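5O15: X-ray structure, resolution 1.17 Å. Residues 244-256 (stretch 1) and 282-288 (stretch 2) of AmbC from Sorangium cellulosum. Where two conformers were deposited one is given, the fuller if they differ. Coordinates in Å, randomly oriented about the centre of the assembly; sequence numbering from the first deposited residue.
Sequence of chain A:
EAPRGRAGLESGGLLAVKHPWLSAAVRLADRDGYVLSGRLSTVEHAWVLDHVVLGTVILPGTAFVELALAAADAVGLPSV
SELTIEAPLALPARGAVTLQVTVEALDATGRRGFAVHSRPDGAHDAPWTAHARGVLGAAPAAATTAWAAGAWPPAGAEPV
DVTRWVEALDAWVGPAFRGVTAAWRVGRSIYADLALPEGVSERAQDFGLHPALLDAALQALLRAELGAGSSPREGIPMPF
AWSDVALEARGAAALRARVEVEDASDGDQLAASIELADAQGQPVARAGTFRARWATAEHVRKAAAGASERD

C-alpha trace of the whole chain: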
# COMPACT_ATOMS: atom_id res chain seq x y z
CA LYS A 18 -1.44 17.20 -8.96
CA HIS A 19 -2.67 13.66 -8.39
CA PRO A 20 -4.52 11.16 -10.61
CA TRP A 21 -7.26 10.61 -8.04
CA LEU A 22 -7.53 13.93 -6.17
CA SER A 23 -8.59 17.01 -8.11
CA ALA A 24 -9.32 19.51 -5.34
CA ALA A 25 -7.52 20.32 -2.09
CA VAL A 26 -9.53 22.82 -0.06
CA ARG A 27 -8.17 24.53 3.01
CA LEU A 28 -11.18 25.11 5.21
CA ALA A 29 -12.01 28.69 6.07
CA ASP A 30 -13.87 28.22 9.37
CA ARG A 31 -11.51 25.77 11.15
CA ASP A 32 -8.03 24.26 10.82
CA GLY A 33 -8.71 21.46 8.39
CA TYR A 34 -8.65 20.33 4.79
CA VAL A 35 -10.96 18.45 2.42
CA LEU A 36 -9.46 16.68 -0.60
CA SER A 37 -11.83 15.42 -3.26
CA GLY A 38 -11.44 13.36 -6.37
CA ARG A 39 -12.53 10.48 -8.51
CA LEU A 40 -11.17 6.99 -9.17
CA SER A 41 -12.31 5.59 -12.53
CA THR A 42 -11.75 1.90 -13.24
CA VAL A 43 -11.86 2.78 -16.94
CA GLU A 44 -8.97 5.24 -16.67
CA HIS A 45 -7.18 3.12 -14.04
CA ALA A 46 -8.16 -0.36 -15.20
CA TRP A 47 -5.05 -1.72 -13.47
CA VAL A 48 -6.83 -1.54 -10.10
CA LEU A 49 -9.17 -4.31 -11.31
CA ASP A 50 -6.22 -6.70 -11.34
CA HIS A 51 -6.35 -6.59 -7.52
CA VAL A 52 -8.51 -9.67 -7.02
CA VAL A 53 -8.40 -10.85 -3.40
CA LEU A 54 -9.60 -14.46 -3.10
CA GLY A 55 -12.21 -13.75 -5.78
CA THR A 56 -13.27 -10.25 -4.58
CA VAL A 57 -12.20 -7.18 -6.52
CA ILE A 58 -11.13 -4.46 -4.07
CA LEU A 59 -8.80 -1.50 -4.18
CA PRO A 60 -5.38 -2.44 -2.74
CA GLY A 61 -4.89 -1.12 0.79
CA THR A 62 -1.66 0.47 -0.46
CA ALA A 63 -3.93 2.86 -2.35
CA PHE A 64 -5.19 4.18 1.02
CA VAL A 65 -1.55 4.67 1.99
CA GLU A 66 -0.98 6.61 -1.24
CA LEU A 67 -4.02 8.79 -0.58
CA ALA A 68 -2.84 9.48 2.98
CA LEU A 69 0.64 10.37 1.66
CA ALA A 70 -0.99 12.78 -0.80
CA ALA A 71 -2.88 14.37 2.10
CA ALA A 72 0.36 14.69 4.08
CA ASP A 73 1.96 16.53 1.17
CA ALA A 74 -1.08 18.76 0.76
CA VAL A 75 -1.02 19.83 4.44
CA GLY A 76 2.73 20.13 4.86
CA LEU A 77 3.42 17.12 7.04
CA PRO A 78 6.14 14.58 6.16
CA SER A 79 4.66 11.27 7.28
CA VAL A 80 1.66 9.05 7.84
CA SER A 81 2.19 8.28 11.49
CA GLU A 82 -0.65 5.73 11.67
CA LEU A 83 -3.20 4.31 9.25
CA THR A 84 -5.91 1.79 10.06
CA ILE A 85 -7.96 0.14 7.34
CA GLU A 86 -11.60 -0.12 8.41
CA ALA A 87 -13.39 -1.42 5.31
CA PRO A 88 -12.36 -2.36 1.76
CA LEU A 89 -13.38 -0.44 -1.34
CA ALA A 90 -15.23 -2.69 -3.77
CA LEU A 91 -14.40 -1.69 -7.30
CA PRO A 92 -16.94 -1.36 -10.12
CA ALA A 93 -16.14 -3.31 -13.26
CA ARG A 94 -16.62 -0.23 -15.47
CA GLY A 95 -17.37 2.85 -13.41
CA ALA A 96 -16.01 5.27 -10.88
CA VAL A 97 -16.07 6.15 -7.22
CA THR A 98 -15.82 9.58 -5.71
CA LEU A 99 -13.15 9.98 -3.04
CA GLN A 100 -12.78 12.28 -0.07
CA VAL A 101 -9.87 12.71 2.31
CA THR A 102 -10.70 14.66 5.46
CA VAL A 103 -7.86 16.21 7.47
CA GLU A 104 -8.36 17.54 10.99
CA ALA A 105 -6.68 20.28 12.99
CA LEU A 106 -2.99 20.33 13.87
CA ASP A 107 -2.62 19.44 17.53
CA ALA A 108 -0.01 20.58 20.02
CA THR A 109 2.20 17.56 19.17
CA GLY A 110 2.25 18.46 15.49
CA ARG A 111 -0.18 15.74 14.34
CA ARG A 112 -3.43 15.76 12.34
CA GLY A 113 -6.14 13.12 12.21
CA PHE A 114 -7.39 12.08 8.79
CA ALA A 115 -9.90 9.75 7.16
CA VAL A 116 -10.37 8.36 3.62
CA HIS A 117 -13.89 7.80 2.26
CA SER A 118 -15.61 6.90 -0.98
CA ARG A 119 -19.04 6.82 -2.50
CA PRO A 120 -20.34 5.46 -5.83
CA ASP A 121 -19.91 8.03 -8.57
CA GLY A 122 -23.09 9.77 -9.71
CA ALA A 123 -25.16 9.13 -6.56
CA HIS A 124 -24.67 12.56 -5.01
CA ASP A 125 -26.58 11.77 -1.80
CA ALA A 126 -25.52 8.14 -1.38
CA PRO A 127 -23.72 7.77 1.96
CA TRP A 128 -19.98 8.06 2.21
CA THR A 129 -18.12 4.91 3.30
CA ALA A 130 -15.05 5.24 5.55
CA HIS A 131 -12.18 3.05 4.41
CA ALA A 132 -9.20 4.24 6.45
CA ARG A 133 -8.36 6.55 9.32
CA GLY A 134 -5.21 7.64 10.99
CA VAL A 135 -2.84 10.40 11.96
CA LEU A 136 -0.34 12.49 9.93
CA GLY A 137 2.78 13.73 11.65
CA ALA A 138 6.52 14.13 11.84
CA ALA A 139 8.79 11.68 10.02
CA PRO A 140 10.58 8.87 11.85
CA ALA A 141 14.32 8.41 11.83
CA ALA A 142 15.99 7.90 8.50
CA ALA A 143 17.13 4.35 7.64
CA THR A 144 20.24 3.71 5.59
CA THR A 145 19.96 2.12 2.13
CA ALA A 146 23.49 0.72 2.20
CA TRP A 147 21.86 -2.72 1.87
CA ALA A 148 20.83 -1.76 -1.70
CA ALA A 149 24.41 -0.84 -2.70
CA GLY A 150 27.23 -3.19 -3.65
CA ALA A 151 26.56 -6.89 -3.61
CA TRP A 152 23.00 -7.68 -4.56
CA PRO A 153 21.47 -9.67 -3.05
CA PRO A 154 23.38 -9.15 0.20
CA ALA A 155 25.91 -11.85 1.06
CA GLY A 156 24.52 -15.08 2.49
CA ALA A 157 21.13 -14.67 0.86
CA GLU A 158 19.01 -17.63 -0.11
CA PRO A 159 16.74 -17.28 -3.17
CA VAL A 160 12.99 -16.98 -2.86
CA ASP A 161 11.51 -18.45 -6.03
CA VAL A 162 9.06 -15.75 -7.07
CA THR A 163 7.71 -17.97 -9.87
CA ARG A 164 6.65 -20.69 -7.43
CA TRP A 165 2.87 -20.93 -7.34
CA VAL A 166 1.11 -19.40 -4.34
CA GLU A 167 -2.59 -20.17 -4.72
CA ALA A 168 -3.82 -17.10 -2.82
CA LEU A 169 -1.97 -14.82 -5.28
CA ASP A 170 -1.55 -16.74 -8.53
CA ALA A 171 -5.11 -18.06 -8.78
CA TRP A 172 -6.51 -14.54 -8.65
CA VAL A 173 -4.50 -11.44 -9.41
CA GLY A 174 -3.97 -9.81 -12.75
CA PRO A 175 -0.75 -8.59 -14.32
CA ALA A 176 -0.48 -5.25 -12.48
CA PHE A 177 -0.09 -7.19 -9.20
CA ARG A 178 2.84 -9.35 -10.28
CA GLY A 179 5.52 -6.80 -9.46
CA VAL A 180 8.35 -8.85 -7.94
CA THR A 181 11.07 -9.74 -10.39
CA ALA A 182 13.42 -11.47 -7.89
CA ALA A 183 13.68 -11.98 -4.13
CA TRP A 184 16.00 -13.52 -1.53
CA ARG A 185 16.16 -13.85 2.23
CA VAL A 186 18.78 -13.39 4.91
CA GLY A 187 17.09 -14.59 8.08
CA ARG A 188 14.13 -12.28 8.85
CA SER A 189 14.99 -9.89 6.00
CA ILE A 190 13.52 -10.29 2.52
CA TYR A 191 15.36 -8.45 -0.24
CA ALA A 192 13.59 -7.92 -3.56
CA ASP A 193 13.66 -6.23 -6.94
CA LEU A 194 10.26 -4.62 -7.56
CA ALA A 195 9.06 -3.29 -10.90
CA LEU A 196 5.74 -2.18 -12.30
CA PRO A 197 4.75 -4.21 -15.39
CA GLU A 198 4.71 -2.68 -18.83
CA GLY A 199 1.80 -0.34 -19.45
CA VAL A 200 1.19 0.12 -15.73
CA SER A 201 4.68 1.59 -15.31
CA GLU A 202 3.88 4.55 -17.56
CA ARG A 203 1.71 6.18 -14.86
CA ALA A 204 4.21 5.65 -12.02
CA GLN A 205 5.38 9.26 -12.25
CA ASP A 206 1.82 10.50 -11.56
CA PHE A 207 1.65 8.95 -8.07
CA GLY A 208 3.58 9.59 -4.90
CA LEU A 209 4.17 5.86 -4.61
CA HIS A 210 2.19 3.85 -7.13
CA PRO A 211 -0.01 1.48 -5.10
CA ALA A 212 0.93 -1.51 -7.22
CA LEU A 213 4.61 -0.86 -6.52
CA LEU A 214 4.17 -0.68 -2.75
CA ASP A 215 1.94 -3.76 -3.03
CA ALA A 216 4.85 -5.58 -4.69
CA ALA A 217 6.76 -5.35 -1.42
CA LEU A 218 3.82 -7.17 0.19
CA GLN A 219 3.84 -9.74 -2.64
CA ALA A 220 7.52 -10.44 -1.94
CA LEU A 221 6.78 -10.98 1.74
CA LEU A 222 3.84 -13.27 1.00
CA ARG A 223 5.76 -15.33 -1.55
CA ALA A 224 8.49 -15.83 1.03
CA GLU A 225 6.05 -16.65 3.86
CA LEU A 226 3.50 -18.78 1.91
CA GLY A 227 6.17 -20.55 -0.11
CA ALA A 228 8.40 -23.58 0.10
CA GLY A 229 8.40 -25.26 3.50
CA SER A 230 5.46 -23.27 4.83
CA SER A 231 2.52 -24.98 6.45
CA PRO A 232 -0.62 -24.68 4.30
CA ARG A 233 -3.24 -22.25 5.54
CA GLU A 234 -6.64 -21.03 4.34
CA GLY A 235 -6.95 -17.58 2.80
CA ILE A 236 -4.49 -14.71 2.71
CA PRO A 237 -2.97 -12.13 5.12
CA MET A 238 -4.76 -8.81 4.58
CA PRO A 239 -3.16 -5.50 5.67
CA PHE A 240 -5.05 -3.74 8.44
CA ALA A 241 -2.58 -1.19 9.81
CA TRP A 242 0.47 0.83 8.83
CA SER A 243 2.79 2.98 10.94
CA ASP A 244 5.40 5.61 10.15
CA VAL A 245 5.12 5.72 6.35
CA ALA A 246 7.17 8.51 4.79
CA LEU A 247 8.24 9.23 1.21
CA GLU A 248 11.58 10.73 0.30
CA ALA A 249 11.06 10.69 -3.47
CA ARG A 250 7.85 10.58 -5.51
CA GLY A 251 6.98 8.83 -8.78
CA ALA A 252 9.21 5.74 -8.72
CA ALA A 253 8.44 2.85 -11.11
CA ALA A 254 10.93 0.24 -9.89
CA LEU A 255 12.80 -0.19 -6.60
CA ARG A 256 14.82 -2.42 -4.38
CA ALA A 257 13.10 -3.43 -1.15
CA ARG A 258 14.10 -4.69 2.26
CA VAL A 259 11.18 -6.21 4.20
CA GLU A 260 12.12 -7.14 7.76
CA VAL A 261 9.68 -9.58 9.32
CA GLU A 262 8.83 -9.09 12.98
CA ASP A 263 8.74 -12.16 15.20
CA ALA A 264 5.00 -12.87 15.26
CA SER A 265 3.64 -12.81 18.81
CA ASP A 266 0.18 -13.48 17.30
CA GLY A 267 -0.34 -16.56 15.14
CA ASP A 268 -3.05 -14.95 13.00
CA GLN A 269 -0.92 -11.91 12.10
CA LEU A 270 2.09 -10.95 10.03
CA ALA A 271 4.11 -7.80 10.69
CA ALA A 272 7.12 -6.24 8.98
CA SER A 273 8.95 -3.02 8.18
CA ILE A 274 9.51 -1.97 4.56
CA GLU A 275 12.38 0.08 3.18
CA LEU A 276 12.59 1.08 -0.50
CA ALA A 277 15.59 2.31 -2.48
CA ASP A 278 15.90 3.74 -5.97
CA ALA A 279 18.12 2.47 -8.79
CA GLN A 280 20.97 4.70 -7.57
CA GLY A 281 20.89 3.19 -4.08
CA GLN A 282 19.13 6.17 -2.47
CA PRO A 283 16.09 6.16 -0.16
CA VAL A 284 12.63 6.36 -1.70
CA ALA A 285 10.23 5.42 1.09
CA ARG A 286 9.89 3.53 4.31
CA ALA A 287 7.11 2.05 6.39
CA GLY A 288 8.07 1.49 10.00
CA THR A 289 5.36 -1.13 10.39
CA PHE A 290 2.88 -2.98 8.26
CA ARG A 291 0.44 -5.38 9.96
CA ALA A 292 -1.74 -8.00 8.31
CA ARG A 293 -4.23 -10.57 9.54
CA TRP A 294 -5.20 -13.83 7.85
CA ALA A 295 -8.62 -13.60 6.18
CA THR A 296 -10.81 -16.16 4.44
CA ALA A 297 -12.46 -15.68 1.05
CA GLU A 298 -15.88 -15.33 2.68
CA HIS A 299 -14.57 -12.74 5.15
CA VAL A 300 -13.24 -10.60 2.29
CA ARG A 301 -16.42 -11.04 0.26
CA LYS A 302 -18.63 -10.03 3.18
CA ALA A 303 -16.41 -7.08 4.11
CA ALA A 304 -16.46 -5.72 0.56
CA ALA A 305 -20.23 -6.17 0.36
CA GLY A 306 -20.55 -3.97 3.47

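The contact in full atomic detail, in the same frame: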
# COMPACT_ATOMS: atom_id res chain seq x y z
N ASP A 244 4.19 4.90 10.51
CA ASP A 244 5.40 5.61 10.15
C ASP A 244 5.78 5.41 8.68
O ASP A 244 6.86 4.89 8.35
CB ASP A 244 6.55 5.22 11.06
CG ASP A 244 6.35 5.71 12.45
OD1 ASP A 244 5.76 6.79 12.65
OD2 ASP A 244 6.76 4.97 13.35
N VAL A 245 4.90 5.83 7.79
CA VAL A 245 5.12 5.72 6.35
C VAL A 245 5.52 7.09 5.83
O VAL A 245 4.74 8.06 5.95
CB VAL A 245 3.87 5.23 5.62
CG1 VAL A 245 4.22 4.96 4.17
CG2 VAL A 245 3.30 4.00 6.27
N ALA A 246 6.71 7.21 5.27
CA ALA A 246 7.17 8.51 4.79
C ALA A 246 7.84 8.31 3.44
O ALA A 246 8.60 7.33 3.22
CB ALA A 246 8.19 9.11 5.75
N LEU A 247 7.55 9.20 2.50
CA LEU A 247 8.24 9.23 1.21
C LEU A 247 9.37 10.23 1.23
O LEU A 247 9.26 11.34 1.78
CB LEU A 247 7.35 9.67 0.06
CG LEU A 247 6.10 8.87 -0.18
CD1 LEU A 247 5.37 9.38 -1.41
CD2 LEU A 247 6.42 7.40 -0.33
N GLU A 248 10.44 9.84 0.57
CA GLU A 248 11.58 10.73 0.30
C GLU A 248 11.62 11.17 -1.15
O GLU A 248 12.17 12.24 -1.45
CB GLU A 248 12.90 10.01 0.59
CG GLU A 248 13.03 9.44 1.98
CD GLU A 248 12.97 10.50 3.05
OE1 GLU A 248 13.50 11.61 2.83
OE2 GLU A 248 12.39 10.20 4.12
N ALA A 249 11.06 10.37 -2.05
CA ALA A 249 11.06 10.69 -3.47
C ALA A 249 9.77 10.15 -4.08
O ALA A 249 9.41 9.00 -3.83
CB ALA A 249 12.28 10.07 -4.15
N ARG A 250 9.13 10.94 -4.92
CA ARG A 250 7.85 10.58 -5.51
C ARG A 250 8.00 10.10 -6.96
O ARG A 250 8.90 10.51 -7.69
CB ARG A 250 6.91 11.79 -5.46
CG ARG A 250 6.47 12.15 -4.03
CD ARG A 250 6.49 13.64 -3.75
NE ARG A 250 6.36 13.88 -2.31
CZ ARG A 250 7.38 13.95 -1.45
NH1 ARG A 250 8.63 13.82 -1.88
NH2 ARG A 250 7.15 14.16 -0.16
N GLY A 251 7.07 9.23 -7.38
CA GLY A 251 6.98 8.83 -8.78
C GLY A 251 7.81 7.64 -9.23
O GLY A 251 7.93 7.43 -10.44
N ALA A 252 8.37 6.86 -8.32
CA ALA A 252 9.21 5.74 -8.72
C ALA A 252 8.40 4.65 -9.43
O ALA A 252 7.24 4.41 -9.13
CB ALA A 252 9.86 5.13 -7.49
N ALA A 253 9.06 3.96 -10.38
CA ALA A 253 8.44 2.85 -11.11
C ALA A 253 9.04 1.50 -10.77
O ALA A 253 8.43 0.47 -11.08
CB ALA A 253 8.55 3.07 -12.62
N ALA A 254 10.24 1.48 -10.19
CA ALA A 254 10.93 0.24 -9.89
C ALA A 254 11.89 0.57 -8.76
O ALA A 254 12.41 1.68 -8.70
CB ALA A 254 11.65 -0.30 -11.13
N LEU A 255 12.15 -0.41 -7.89
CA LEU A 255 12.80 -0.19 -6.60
C LEU A 255 13.47 -1.47 -6.17
O LEU A 255 13.07 -2.55 -6.59
CB LEU A 255 11.77 0.16 -5.49
CG LEU A 255 10.97 1.40 -5.73
CD1 LEU A 255 9.77 1.48 -4.79
CD2 LEU A 255 11.83 2.64 -5.45
N ARG A 256 14.41 -1.32 -5.24
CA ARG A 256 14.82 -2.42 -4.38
C ARG A 256 14.15 -2.26 -3.02
O ARG A 256 13.92 -1.15 -2.56
CB ARG A 256 16.33 -2.52 -4.23
CG ARG A 256 16.97 -3.08 -5.47
CD ARG A 256 18.45 -3.22 -5.35
NE ARG A 256 18.98 -3.86 -6.56
CZ ARG A 256 20.25 -3.86 -6.93
NH1 ARG A 256 21.17 -3.28 -6.17
NH2 ARG A 256 20.63 -4.45 -8.06
N GLN A 282 19.55 5.13 -3.39
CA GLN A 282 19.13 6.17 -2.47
C GLN A 282 17.72 5.91 -1.94
O GLN A 282 16.89 5.29 -2.59
CB GLN A 282 19.18 7.52 -3.19
CG GLN A 282 20.58 7.96 -3.62
CD GLN A 282 21.44 8.42 -2.48
OE1 GLN A 282 21.17 8.07 -1.33
NE2 GLN A 282 22.47 9.20 -2.76
N PRO A 283 17.39 6.44 -0.76
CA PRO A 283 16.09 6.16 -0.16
C PRO A 283 14.96 6.71 -1.00
O PRO A 283 15.00 7.86 -1.46
CB PRO A 283 16.16 6.84 1.22
CG PRO A 283 17.57 7.12 1.46
CD PRO A 283 18.30 7.15 0.17
N VAL A 284 13.90 5.93 -1.11
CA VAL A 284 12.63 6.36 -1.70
C VAL A 284 11.52 6.46 -0.67
O VAL A 284 10.78 7.43 -0.66
CB VAL A 284 12.21 5.46 -2.87
CG1 VAL A 284 10.78 5.73 -3.30
CG2 VAL A 284 13.15 5.63 -4.02
N ALA A 285 11.35 5.44 0.15
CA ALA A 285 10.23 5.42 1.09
C ALA A 285 10.52 4.42 2.17
O ALA A 285 11.32 3.48 1.97
CB ALA A 285 8.90 5.11 0.43
N ARG A 286 9.82 4.55 3.29
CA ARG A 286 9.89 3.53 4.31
C ARG A 286 8.57 3.48 5.04
O ARG A 286 7.90 4.51 5.23
CB ARG A 286 11.05 3.77 5.28
CG ARG A 286 11.02 5.13 5.92
CD ARG A 286 12.36 5.44 6.56
NE ARG A 286 12.35 6.71 7.28
CZ ARG A 286 12.33 7.90 6.69
NH1 ARG A 286 12.31 7.98 5.36
NH2 ARG A 286 12.33 9.01 7.43
N ALA A 287 8.22 2.29 5.49
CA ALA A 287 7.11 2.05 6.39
C ALA A 287 7.65 1.38 7.64
O ALA A 287 8.21 0.28 7.56
CB ALA A 287 6.03 1.18 5.75
N GLY A 288 7.53 2.05 8.78
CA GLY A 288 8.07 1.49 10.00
C GLY A 288 7.41 0.18 10.36
O GLY A 288 8.08 -0.75 10.81
O HOH W 1 12.37 11.53 6.50

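Strands 244-247 and 283-287 of AmbC run antiparallel, their axes 4.8 Å apart at closest approach, and stretch 1 then loops back over the start of stretch 2. At Asp244 the contact is made by the backbone: Gly288 N donates to Asp244 O (2.9 Å), while Ala287 CA lies 3.5 Å from the same oxygen in a CA-H...O contact. A CB on Gly288 would point toward stretch 1 and sit tightly against Asp244 CB. Val245 and Ala287 form a non-hydrogen-bonded pair, where the strands' CA atoms come close (Val245 CA to Ala287 CA 4.2 Å); as directly paired residues they also put their side chains on the same face, with Val245 CG2 4.0 Å from Ala287 CB. Ala246 and Arg286 form the hydrogen-bonded pair: Ala246 N to Arg286 O and Arg286 N to Ala246 O are both 3.0 Å, and the CA atoms stand 5.7 Å apart. Leu247 returns to the face of Val245, packing CD2 3.5 Å from Ala285 CB.

Beyond the strand, Glu248 N donates to Val284 O (2.7 Å), and Ala249 N reaches the same carbonyl at 3.3 Å, so one acceptor holds two successive amides as the chain leaves the sheet. The Glu248 side chain bends back, with chi1 and chi2 both m, to meet the extended Arg286 side chain. Glu248 OE2 and Arg286 NH1 form a short, nearly linear salt bridge (2.5 Å, 174° at the hydrogen). The carboxylate oxygen lies near the guanidinium plane, and Ala246 CB covers one face of that group. A water reinforces the pair, donating to Glu248 OE2 and accepting from Arg286 NH2, each at 2.7 Å.

Arg250 and Gly251 swing clear of stretch 2. Ala252 CB then approaches Val284 CG1 (4.3 Å), and Leu255 CD2 packs against Val284 CG2 (3.6 Å), so Ala252 and Leu255 both help cover the buried Val284 side chain, approaching it from the same side.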